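Local coordinates for GrgF (Penicillium sp. sh18, PDB 6LZH), which catalyses the Claisen condensation that joins two polyketide chains in the biosynthesis of the fungal furanone gregatin A, at the interface of chains A and B. Sequence-based numbering; all coordinates share one arbitrary frame. Chains: chain A/B, GrgF.

The interface of chains A and B. Residues chain A 92, 127-128, 130; chain B 154, 158, 161.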
loop_
_atom_site.group_PDB
_atom_site.type_symbol
_atom_site.label_atom_id
_atom_site.label_comp_id
_atom_site.label_asym_id
_atom_site.label_seq_id
_atom_site.Cartn_x
_atom_site.Cartn_y
_atom_site.Cartn_z
ATOM N N HIS A 92 -4.583 4.552 13.398
ATOM C CA HIS A 92 -5.014 3.476 14.296
ATOM C C HIS A 92 -4.189 3.477 15.586
ATOM O O HIS A 92 -4.714 3.228 16.678
ATOM C CB HIS A 92 -4.886 2.109 13.624
ATOM C CG HIS A 92 -5.467 2.028 12.245
ATOM N ND1 HIS A 92 -6.563 2.766 11.849
ATOM C CD2 HIS A 92 -5.095 1.294 11.166
ATOM C CE1 HIS A 92 -6.850 2.482 10.588
ATOM N NE2 HIS A 92 -5.979 1.586 10.152
ATOM N N PHE A 127 -11.042 1.205 7.910
ATOM C CA PHE A 127 -10.485 0.002 8.512
ATOM C C PHE A 127 -10.747 -0.119 10.007
ATOM O O PHE A 127 -10.740 -1.244 10.529
ATOM C CB PHE A 127 -8.963 -0.047 8.275
ATOM C CG PHE A 127 -8.571 0.005 6.825
ATOM C CD1 PHE A 127 -9.244 -0.763 5.884
ATOM C CD2 PHE A 127 -7.522 0.816 6.401
ATOM C CE1 PHE A 127 -8.890 -0.721 4.530
ATOM C CE2 PHE A 127 -7.153 0.849 5.059
ATOM C CZ PHE A 127 -7.852 0.077 4.122
ATOM N N ASP A 128 -10.995 0.991 10.702
ATOM C CA ASP A 128 -10.961 1.004 12.164
ATOM C C ASP A 128 -12.343 1.332 12.722
ATOM O O ASP A 128 -12.707 2.505 12.854
ATOM C CB ASP A 128 -9.912 2.001 12.654
ATOM C CG ASP A 128 -9.712 1.946 14.157
ATOM O OD1 ASP A 128 -10.338 1.075 14.811
ATOM O OD2 ASP A 128 -8.929 2.779 14.677
ATOM N N ARG A 130 -13.287 1.238 15.693
ATOM C CA ARG A 130 -13.244 1.985 16.944
ATOM C C ARG A 130 -13.496 3.471 16.729
ATOM O O ARG A 130 -13.758 4.185 17.698
ATOM C CB ARG A 130 -11.894 1.790 17.644
ATOM C CG ARG A 130 -11.542 0.305 17.901
ATOM C CD ARG A 130 -10.093 0.169 18.348
ATOM N NE ARG A 130 -9.188 0.745 17.355
ATOM C CZ ARG A 130 -7.909 1.028 17.583
ATOM N NH1 ARG A 130 -7.367 0.769 18.776
ATOM N NH2 ARG A 130 -7.173 1.563 16.612
ATOM N N LEU B 154 -10.951 -7.306 10.266
ATOM C CA LEU B 154 -10.448 -5.954 10.505
ATOM C C LEU B 154 -10.429 -5.631 11.994
ATOM O O LEU B 154 -9.525 -4.938 12.482
ATOM C CB LEU B 154 -11.286 -4.927 9.742
ATOM C CG LEU B 154 -11.018 -4.840 8.231
ATOM C CD1 LEU B 154 -12.044 -3.947 7.524
ATOM C CD2 LEU B 154 -9.585 -4.371 7.951
ATOM N N MET B 158 -7.162 -4.549 14.113
ATOM C CA MET B 158 -7.082 -3.461 15.082
ATOM C C MET B 158 -6.633 -3.977 16.444
ATOM O O MET B 158 -5.842 -3.325 17.131
ATOM C CB MET B 158 -8.430 -2.731 15.181
ATOM C CG MET B 158 -8.792 -1.894 13.956
ATOM S SD MET B 158 -7.465 -0.785 13.416
ATOM C CE MET B 158 -6.814 -1.627 11.979
ATOM N N ARG B 161 -2.815 -4.816 16.512
ATOM C CA ARG B 161 -1.977 -3.628 16.626
ATOM C C ARG B 161 -1.834 -3.200 18.077
ATOM O O ARG B 161 -0.724 -2.961 18.562
ATOM C CB ARG B 161 -2.563 -2.462 15.825
ATOM C CG ARG B 161 -2.456 -2.526 14.339
ATOM C CD ARG B 161 -2.846 -1.152 13.743
ATOM N NE ARG B 161 -1.724 -0.219 13.787
ATOM C CZ ARG B 161 -0.805 -0.151 12.833
ATOM N NH1 ARG B 161 -0.891 -0.970 11.780
ATOM N NH2 ARG B 161 0.204 0.703 12.928
#
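B:Met158 presses its thioether tip onto A:His92 and A:Asp128, joining two copies of this alpha/beta-hydrolase-fold enzyme across a two-fold interface that may be that of a biological dimer; the patch is centred about 20 Å from the active-site A:Cys115. Its helix, 150-165, lies against helices 84-99 and 116-127 of chain A and the loop after the latter. Bends at chi2 (-50°) and chi3 (104°) fold the methionine tip over the imidazole: CE sits above one face, toward the rim, 3.5 Å from A:His92 CD2 in a CH-pi contact. The sulfur SD packs against both groups at once, 3.6 Å from A:His92 CG and equally far from A:Asp128 CG, and the methylene CG lies 3.5 Å from A:Asp128 OD1. One helical turn earlier, B:Leu154 CB rests 3.8 Å from the backbone oxygen O of A:Phe127. At the other end, the bent chain of B:Arg161 sets CD 3.8 Å from A:His92 CB. No hydrogen bond crosses this patch; those of the polar rim run within chain A. A:Arg130 grips A:Asp128 side-on: NE meets OD1 on its syn side at 2.8 Å, nearly straight, in a salt bridge, and NH2 reaches OD2 from above the carboxylate plane. The backbone N of A:Arg130 also bonds OD1, and NH2 continues to A:His92 O at 3.0 Å, tying the loop to helix 84-99. An alanine in place of A:Asp128 would probably leave the guanidinium without its countercharge, freer to turn, and thin the packing against the methionine SD and CG.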